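Side-chain contacts in IS607 family transposase IS1535 (Mycobacterium tuberculosis, PDB 6DGB), which probably binds DNA and exchanges its strands during transposition as a serine recombinase, this chain being its C-terminal catalytic domain: residues A[5-10]-A[73-78]; A[19-24]-A[36-41]; A[103-108]-A[131-136]. All coordinates share one frame; numbering follows the deposited sequence.

Contact 1: A[5-10]-A[73-78]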
loop_
_atom_site.group_PDB
_atom_site.type_symbol
_atom_site.label_atom_id
_atom_site.label_comp_id
_atom_site.label_asym_id
_atom_site.label_seq_id
_atom_site.Cartn_x
_atom_site.Cartn_y
_atom_site.Cartn_z
ATOM N N TYR A 5 -4.030 15.332 8.672
ATOM C CA TYR A 5 -4.398 14.871 7.338
ATOM C C TYR A 5 -5.741 14.108 7.306
ATOM O O TYR A 5 -5.948 13.159 8.058
ATOM C CB TYR A 5 -3.237 14.058 6.743
ATOM C CG TYR A 5 -3.503 13.502 5.364
ATOM C CD1 TYR A 5 -3.208 14.241 4.221
ATOM C CD2 TYR A 5 -3.998 12.212 5.197
ATOM C CE1 TYR A 5 -3.448 13.731 2.947
ATOM C CE2 TYR A 5 -4.228 11.684 3.926
ATOM C CZ TYR A 5 -3.947 12.445 2.804
ATOM O OH TYR A 5 -4.173 11.906 1.560
ATOM N N ALA A 6 -6.646 14.552 6.415
ATOM C CA ALA A 6 -7.999 14.022 6.178
ATOM C C ALA A 6 -8.134 13.561 4.739
ATOM O O ALA A 6 -7.701 14.263 3.826
ATOM C CB ALA A 6 -9.038 15.100 6.463
ATOM N N ARG A 7 -8.728 12.381 4.536
ATOM C CA ARG A 7 -8.971 11.836 3.195
ATOM C C ARG A 7 -10.379 11.279 3.031
ATOM O O ARG A 7 -10.978 10.763 3.976
ATOM C CB ARG A 7 -7.906 10.797 2.745
ATOM C CG ARG A 7 -7.919 10.524 1.226
ATOM C CD ARG A 7 -7.197 9.270 0.786
ATOM N NE ARG A 7 -7.421 8.124 1.664
ATOM C CZ ARG A 7 -8.412 7.246 1.541
ATOM N NH1 ARG A 7 -9.284 7.353 0.544
ATOM N NH2 ARG A 7 -8.531 6.247 2.406
ATOM N N VAL A 8 -10.880 11.384 1.797
ATOM C CA VAL A 8 -12.158 10.872 1.335
ATOM C C VAL A 8 -12.000 10.356 -0.145
ATOM O O VAL A 8 -11.187 10.896 -0.904
ATOM C CB VAL A 8 -13.240 11.946 1.610
ATOM C CG1 VAL A 8 -14.065 12.310 0.387
ATOM C CG2 VAL A 8 -14.111 11.551 2.795
ATOM N N SER A 9 -12.704 9.260 -0.504
ATOM C CA SER A 9 -12.625 8.627 -1.839
ATOM C C SER A 9 -13.264 9.426 -2.977
ATOM O O SER A 9 -12.625 9.633 -4.015
ATOM C CB SER A 9 -13.214 7.218 -1.816
ATOM O OG SER A 9 -12.333 6.293 -1.203
ATOM N N SER A 10 -14.536 9.822 -2.801
ATOM C CA SER A 10 -15.311 10.557 -3.799
ATOM C C SER A 10 -15.755 11.886 -3.236
ATOM O O SER A 10 -16.032 11.964 -2.036
ATOM C CB SER A 10 -16.539 9.748 -4.213
ATOM O OG SER A 10 -17.525 10.541 -4.859
ATOM N N LEU A 73 -4.742 7.146 5.541
ATOM C CA LEU A 73 -3.419 7.376 5.000
ATOM C C LEU A 73 -3.205 6.405 3.853
ATOM O O LEU A 73 -2.582 6.780 2.879
ATOM C CB LEU A 73 -2.338 7.185 6.073
ATOM C CG LEU A 73 -1.038 7.914 5.780
ATOM C CD1 LEU A 73 -1.052 9.296 6.363
ATOM C CD2 LEU A 73 0.115 7.180 6.332
ATOM N N ALA A 74 -3.701 5.152 3.984
ATOM C CA ALA A 74 -3.636 4.053 2.999
ATOM C C ALA A 74 -4.410 2.822 3.483
ATOM O O ALA A 74 -4.310 2.450 4.656
ATOM C CB ALA A 74 -2.188 3.667 2.703
ATOM N N ARG A 75 -5.177 2.191 2.576
ATOM C CA ARG A 75 -5.922 0.945 2.835
ATOM C C ARG A 75 -4.908 -0.193 3.031
ATOM O O ARG A 75 -5.174 -1.096 3.828
ATOM C CB ARG A 75 -6.843 0.614 1.646
ATOM C CG ARG A 75 -7.876 -0.491 1.907
ATOM C CD ARG A 75 -9.043 -0.061 2.808
ATOM N NE ARG A 75 -9.641 1.191 2.345
ATOM C CZ ARG A 75 -10.679 1.806 2.897
ATOM N NH1 ARG A 75 -11.289 1.282 3.951
ATOM N NH2 ARG A 75 -11.108 2.958 2.406
ATOM N N PHE A 76 -3.747 -0.131 2.294
ATOM C CA PHE A 76 -2.615 -1.081 2.344
ATOM C C PHE A 76 -1.248 -0.357 2.357
ATOM O O PHE A 76 -1.093 0.713 1.736
ATOM C CB PHE A 76 -2.646 -2.125 1.181
ATOM C CG PHE A 76 -3.967 -2.833 0.979
ATOM C CD1 PHE A 76 -4.407 -3.796 1.884
ATOM C CD2 PHE A 76 -4.802 -2.497 -0.083
ATOM C CE1 PHE A 76 -5.669 -4.395 1.736
ATOM C CE2 PHE A 76 -6.055 -3.106 -0.236
ATOM C CZ PHE A 76 -6.480 -4.046 0.676
ATOM N N GLY A 77 -0.293 -0.966 3.067
ATOM C CA GLY A 77 1.106 -0.538 3.150
ATOM C C GLY A 77 1.548 0.408 4.250
ATOM O O GLY A 77 2.736 0.756 4.298
ATOM N N VAL A 78 0.613 0.816 5.156
ATOM C CA VAL A 78 0.881 1.783 6.242
ATOM C C VAL A 78 2.072 1.353 7.110
ATOM O O VAL A 78 2.932 2.186 7.396
ATOM C CB VAL A 78 -0.376 2.142 7.069
ATOM C CG1 VAL A 78 -0.022 2.912 8.332
ATOM C CG2 VAL A 78 -1.351 2.936 6.226
#
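The guanidinium groups of Arg-7 and Arg-75 come together at one corner: NH2 of Arg-75 lies at the edge of the Arg-7 group, close to its plane, with the two NH2 atoms 4.2 Å apart. The planes are turned 74° against each other, and the two side chains cross at about a right angle. Another point on the Arg-7 edge faces Ser-9 OG, in the plane of the group; this hydroxyl is hydrogen-bonded to Asp-103. Further out, CG of Arg-75 rests on one face of the Phe-76 ring, 3.8 Å above it and displaced toward the rim. The Tyr-5 ring meets Leu-73 obliquely, through Tyr-5 CD2 and Leu-73 CD1 at 4.3 Å. Leu-73 starts out away from the strand, but its branched end turns back to it.

Arg-7 leaves the strand with CG anti to the backbone N (chi1 -164°) and bends at chi3. NE and NH2 bond to the carbonyls of Arg-72 and Asp-71, just before residues 73-78, and NH1 to that of Gly-43, beyond strand 37-42, so the group is fixed in rotation. Arg-75 instead takes its salt bridge from Asp-107, while the Tyr-5 hydroxyl is hydrogen-bonded to Glu-41.

Tyr-5, Arg-7 and Ser-9 spell the Y-x-R-x-S signature of serine recombinases, in which the serine is the family's nucleophile, and Leu-73 and Arg-75 belong to the D-R-L-x-R stretch. Two arginines converging beside this serine are consistent with a pocket made for a DNA phosphate; here, carbonyls and Asp-107 satisfy them and probably offset the nearness of their charges.

Contact 2: A[19-24]-A[36-41]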
loop_
_atom_site.group_PDB
_atom_site.type_symbol
_atom_site.label_atom_id
_atom_site.label_comp_id
_atom_site.label_asym_id
_atom_site.label_seq_id
_atom_site.Cartn_x
_atom_site.Cartn_y
_atom_site.Cartn_z
ATOM N N ARG A 19 -16.049 15.606 9.632
ATOM C CA ARG A 19 -15.953 14.753 10.819
ATOM C C ARG A 19 -14.466 14.453 11.180
ATOM O O ARG A 19 -14.128 14.363 12.365
ATOM C CB ARG A 19 -16.751 13.461 10.588
ATOM C CG ARG A 19 -16.852 12.522 11.799
ATOM C CD ARG A 19 -17.402 11.161 11.402
ATOM N NE ARG A 19 -16.640 10.575 10.295
ATOM C CZ ARG A 19 -15.590 9.780 10.445
ATOM N NH1 ARG A 19 -15.186 9.426 11.658
ATOM N NH2 ARG A 19 -14.948 9.313 9.383
ATOM N N GLN A 20 -13.593 14.337 10.144
ATOM C CA GLN A 20 -12.152 14.122 10.264
ATOM C C GLN A 20 -11.429 15.376 10.775
ATOM O O GLN A 20 -10.760 15.298 11.796
ATOM C CB GLN A 20 -11.573 13.641 8.929
ATOM C CG GLN A 20 -11.796 12.154 8.714
ATOM C CD GLN A 20 -11.479 11.702 7.320
ATOM O OE1 GLN A 20 -10.320 11.546 6.937
ATOM N NE2 GLN A 20 -12.512 11.414 6.554
ATOM N N VAL A 21 -11.614 16.535 10.120
ATOM C CA VAL A 21 -11.025 17.817 10.524
ATOM C C VAL A 21 -11.404 18.137 11.973
ATOM O O VAL A 21 -10.543 18.567 12.736
ATOM C CB VAL A 21 -11.420 18.959 9.541
ATOM C CG1 VAL A 21 -10.964 20.338 10.024
ATOM C CG2 VAL A 21 -10.872 18.690 8.152
ATOM N N ALA A 22 -12.675 17.893 12.359
ATOM C CA ALA A 22 -13.168 18.155 13.711
ATOM C C ALA A 22 -12.463 17.268 14.753
ATOM O O ALA A 22 -11.880 17.793 15.712
ATOM C CB ALA A 22 -14.680 17.987 13.776
ATOM N N ARG A 23 -12.461 15.938 14.532
ATOM C CA ARG A 23 -11.776 15.014 15.431
ATOM C C ARG A 23 -10.256 15.345 15.500
ATOM O O ARG A 23 -9.734 15.432 16.613
ATOM C CB ARG A 23 -12.099 13.547 15.083
ATOM C CG ARG A 23 -11.282 12.472 15.842
ATOM C CD ARG A 23 -11.538 12.391 17.352
ATOM N NE ARG A 23 -10.310 12.060 18.080
ATOM C CZ ARG A 23 -9.866 12.710 19.154
ATOM N NH1 ARG A 23 -10.573 13.709 19.675
ATOM N NH2 ARG A 23 -8.722 12.351 19.730
ATOM N N LEU A 24 -9.606 15.674 14.344
ATOM C CA LEU A 24 -8.180 16.054 14.253
ATOM C C LEU A 24 -7.780 17.333 14.994
ATOM O O LEU A 24 -6.673 17.391 15.534
ATOM C CB LEU A 24 -7.703 16.150 12.806
ATOM C CG LEU A 24 -7.505 14.827 12.052
ATOM C CD1 LEU A 24 -6.896 15.068 10.716
ATOM C CD2 LEU A 24 -6.674 13.853 12.830
ATOM N N GLY A 36 0.515 23.342 11.530
ATOM C CA GLY A 36 1.095 23.949 10.344
ATOM C C GLY A 36 0.261 23.662 9.124
ATOM O O GLY A 36 0.188 24.498 8.219
ATOM N N GLN A 37 -0.399 22.481 9.111
ATOM C CA GLN A 37 -1.219 22.090 7.971
ATOM C C GLN A 37 -2.423 21.173 8.291
ATOM O O GLN A 37 -2.219 20.006 8.648
ATOM C CB GLN A 37 -0.320 21.438 6.891
ATOM N N VAL A 38 -3.685 21.692 8.133
ATOM C CA VAL A 38 -4.864 20.823 8.208
ATOM C C VAL A 38 -5.221 20.470 6.723
ATOM O O VAL A 38 -5.817 21.273 6.004
ATOM C CB VAL A 38 -6.019 21.258 9.120
ATOM C CG1 VAL A 38 -6.571 22.627 8.747
ATOM C CG2 VAL A 38 -7.109 20.192 9.170
ATOM N N VAL A 39 -4.721 19.301 6.258
ATOM C CA VAL A 39 -4.771 18.873 4.859
ATOM C C VAL A 39 -5.937 17.959 4.549
ATOM O O VAL A 39 -6.010 16.859 5.086
ATOM C CB VAL A 39 -3.425 18.235 4.396
ATOM C CG1 VAL A 39 -3.501 17.774 2.943
ATOM C CG2 VAL A 39 -2.247 19.177 4.616
ATOM N N CYS A 40 -6.799 18.378 3.614
ATOM C CA CYS A 40 -7.955 17.613 3.169
ATOM C C CYS A 40 -7.688 17.155 1.765
ATOM O O CYS A 40 -7.365 17.982 0.912
ATOM C CB CYS A 40 -9.217 18.464 3.243
ATOM S SG CYS A 40 -9.685 18.959 4.921
ATOM N N GLU A 41 -7.847 15.863 1.503
ATOM C CA GLU A 41 -7.614 15.308 0.188
ATOM C C GLU A 41 -8.792 14.443 -0.258
ATOM O O GLU A 41 -9.424 13.786 0.569
ATOM C CB GLU A 41 -6.314 14.470 0.261
ATOM C CG GLU A 41 -5.907 13.685 -0.988
ATOM C CD GLU A 41 -4.439 13.789 -1.371
ATOM O OE1 GLU A 41 -3.584 13.304 -0.596
ATOM O OE2 GLU A 41 -4.144 14.319 -2.468
#
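Val-21 and Val-38 meet at about a right angle, the helix residue lowering both methyl groups onto the strand while Val-38 raises one to meet them. That one is CG2 of Val-38, which sits 4.0 Å from Val-21 CG1 and 4.2 Å from Val-21 CG2. It is the branch turned to the helix, anti to the backbone N; CG1 of Val-38, between the backbone N and the carbonyl carbon (chi1 58°), makes no contact with the helix segment within 4.5 Å.

The two branches of Val-21 have different tasks. CG1 meets Val-38 alone. CG2, anti to the carbonyl carbon and beside the backbone N, meets both Val-38 and the sulfur of Cys-40, Val-21 CG2 to Cys-40 SG being 3.5 Å. Val-38 and Cys-40 are alternate residues on one side of the strand, and Val-21 spans both. No hydrogen bond crosses here: the contact is wholly apolar, and with Val-38 exposed it lies toward the protein surface.

Between these partners Val-39 points away from the helix, to the other face of the sheet, where it packs on Lys-52 and Ile-56 of helix 51-58. Leu-24 and Gln-20, also on the sheet-facing side of helix 14-30, rest on Leu-4 and Ala-6 of strand 3-8. The contact thus seats the helix of a beta-alpha-beta crossover on its second strand, 37-42, an outermost strand of the parallel sheet within this chain.

Contact 3: A[103-108]-A[131-136]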
loop_
_atom_site.group_PDB
_atom_site.type_symbol
_atom_site.label_atom_id
_atom_site.label_comp_id
_atom_site.label_asym_id
_atom_site.label_seq_id
_atom_site.Cartn_x
_atom_site.Cartn_y
_atom_site.Cartn_z
ATOM N N ASP A 103 -15.592 3.736 2.893
ATOM C CA ASP A 103 -15.193 3.733 1.477
ATOM C C ASP A 103 -14.850 2.348 0.899
ATOM O O ASP A 103 -14.603 2.229 -0.310
ATOM C CB ASP A 103 -13.931 4.617 1.312
ATOM C CG ASP A 103 -13.952 6.051 1.828
ATOM O OD1 ASP A 103 -14.993 6.480 2.364
ATOM O OD2 ASP A 103 -12.922 6.743 1.694
ATOM N N LEU A 104 -14.806 1.329 1.771
ATOM C CA LEU A 104 -14.323 -0.040 1.544
ATOM C C LEU A 104 -14.888 -0.761 0.309
ATOM O O LEU A 104 -14.119 -1.354 -0.444
ATOM C CB LEU A 104 -14.585 -0.851 2.821
ATOM C CG LEU A 104 -13.943 -2.201 2.976
ATOM C CD1 LEU A 104 -12.431 -2.106 2.942
ATOM C CD2 LEU A 104 -14.372 -2.809 4.275
ATOM N N VAL A 105 -16.218 -0.718 0.129
ATOM C CA VAL A 105 -16.957 -1.324 -0.985
ATOM C C VAL A 105 -16.563 -0.642 -2.310
ATOM O O VAL A 105 -16.360 -1.322 -3.320
ATOM C CB VAL A 105 -18.488 -1.370 -0.700
ATOM C CG1 VAL A 105 -19.010 -0.046 -0.125
ATOM C CG2 VAL A 105 -19.298 -1.838 -1.911
ATOM N N CYS A 106 -16.347 0.675 -2.276
ATOM C CA CYS A 106 -15.879 1.424 -3.436
ATOM C C CYS A 106 -14.421 1.095 -3.702
ATOM O O CYS A 106 -14.001 1.120 -4.859
ATOM C CB CYS A 106 -16.109 2.921 -3.259
ATOM S SG CYS A 106 -17.823 3.423 -3.534
ATOM N N ASP A 107 -13.665 0.734 -2.636
ATOM C CA ASP A 107 -12.252 0.349 -2.725
ATOM C C ASP A 107 -12.126 -1.086 -3.232
ATOM O O ASP A 107 -11.131 -1.410 -3.876
ATOM C CB ASP A 107 -11.485 0.595 -1.396
ATOM C CG ASP A 107 -11.009 2.039 -1.160
ATOM O OD1 ASP A 107 -11.374 2.943 -1.962
ATOM O OD2 ASP A 107 -10.298 2.273 -0.174
ATOM N N MET A 108 -13.166 -1.921 -3.001
ATOM C CA MET A 108 -13.258 -3.320 -3.459
ATOM C C MET A 108 -13.415 -3.317 -4.996
ATOM O O MET A 108 -12.823 -4.147 -5.688
ATOM C CB MET A 108 -14.463 -4.006 -2.792
ATOM C CG MET A 108 -14.270 -5.476 -2.486
ATOM S SD MET A 108 -15.235 -6.073 -1.041
ATOM C CE MET A 108 -16.890 -6.195 -1.745
ATOM N N ARG A 131 -19.807 -7.201 -11.139
ATOM C CA ARG A 131 -20.482 -8.497 -11.003
ATOM C C ARG A 131 -19.811 -9.297 -9.876
ATOM O O ARG A 131 -20.470 -10.091 -9.200
ATOM C CB ARG A 131 -20.388 -9.317 -12.292
ATOM C CG ARG A 131 -21.087 -8.748 -13.523
ATOM C CD ARG A 131 -20.779 -9.539 -14.802
ATOM N NE ARG A 131 -19.402 -10.056 -14.828
ATOM C CZ ARG A 131 -18.612 -10.115 -15.900
ATOM N NH1 ARG A 131 -19.027 -9.639 -17.071
ATOM N NH2 ARG A 131 -17.384 -10.619 -15.800
ATOM N N ALA A 132 -18.486 -9.099 -9.698
ATOM C CA ALA A 132 -17.664 -9.755 -8.682
ATOM C C ALA A 132 -18.009 -9.272 -7.284
ATOM O O ALA A 132 -18.250 -10.122 -6.428
ATOM C CB ALA A 132 -16.185 -9.539 -8.960
ATOM N N VAL A 133 -18.049 -7.923 -7.050
ATOM C CA VAL A 133 -18.404 -7.305 -5.764
ATOM C C VAL A 133 -19.826 -7.735 -5.385
ATOM O O VAL A 133 -20.125 -7.934 -4.208
ATOM C CB VAL A 133 -18.179 -5.760 -5.785
ATOM C CG1 VAL A 133 -19.097 -5.008 -4.819
ATOM C CG2 VAL A 133 -16.720 -5.434 -5.503
ATOM N N THR A 134 -20.652 -7.981 -6.411
ATOM C CA THR A 134 -22.035 -8.419 -6.304
ATOM C C THR A 134 -22.101 -9.889 -5.831
ATOM O O THR A 134 -22.825 -10.151 -4.877
ATOM C CB THR A 134 -22.763 -8.098 -7.625
ATOM O OG1 THR A 134 -23.002 -6.679 -7.686
ATOM C CG2 THR A 134 -24.059 -8.891 -7.820
ATOM N N GLU A 135 -21.333 -10.821 -6.455
ATOM C CA GLU A 135 -21.307 -12.251 -6.077
ATOM C C GLU A 135 -20.780 -12.504 -4.644
ATOM O O GLU A 135 -21.099 -13.537 -4.031
ATOM C CB GLU A 135 -20.550 -13.110 -7.110
ATOM C CG GLU A 135 -20.911 -14.602 -7.067
ATOM C CD GLU A 135 -22.239 -15.090 -7.635
ATOM O OE1 GLU A 135 -23.275 -14.418 -7.423
ATOM O OE2 GLU A 135 -22.257 -16.201 -8.214
ATOM N N ALA A 136 -20.014 -11.536 -4.113
ATOM C CA ALA A 136 -19.435 -11.545 -2.781
ATOM C C ALA A 136 -20.308 -10.711 -1.852
ATOM O O ALA A 136 -19.828 -9.761 -1.227
ATOM C CB ALA A 136 -18.024 -10.981 -2.835
#
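Met-108 and Val-133 carry the contact, which is wholly apolar, their side chains running obliquely to each other. CB, CG and CE of Met-108 all curve round one side of Val-133 CG2, which lies 3.8 Å from Met-108 CB and again 3.8 Å from Met-108 CE. The bend at chi3 (76°) makes this possible, since it folds CE back toward the valine. The other branch, Val-133 CG1, is 4.0 Å from Met-108 CE, and a looser touch comes from Val-105 CG2, 4.3 Å from Val-133 CG1.

Helices 104-120 and 125-135, joined by a short turn, form a helical hairpin, and the contact lies at its open end, where the start of one helix meets the finish of the other. Ile-109 and Leu-112 of the first helix also pack on Val-133. Met-108 touches Leu-112 of the second subunit and Ala-136 its Ala-132, consistent with a dimerising role, as in related recombinases.

No hydrogen bond joins the two segments; the charged groups find partners elsewhere. Asp-103 forms a salt bridge with Arg-72, and Glu-135 one with Arg-138. Arg-131 NH2 donates a hydrogen bond to the carbonyl of Glu-135 of the second subunit.

From the N terminus, strand 3-8 supplies the first half of contact 1, whose loop stays open until residues 73-78. Within that loop, helix 14-30 and strand 37-42 come together in contact 2, which closes a much shorter excursion. The two contacts touch, as strands 3-8 and 37-42 are neighbours in the sheet, with Ala-6 N bonded to Val-39 O. Contact 3 opens only after contact 1 has closed, and no loops cross. It ties together the two C-terminal helices, yet residues 103-108 reach back to contact 1, joining the sheet to those helices; both contacts touch the second subunit. Contacts 2 and 3 do not touch and lie on opposite sides of the chain's centre.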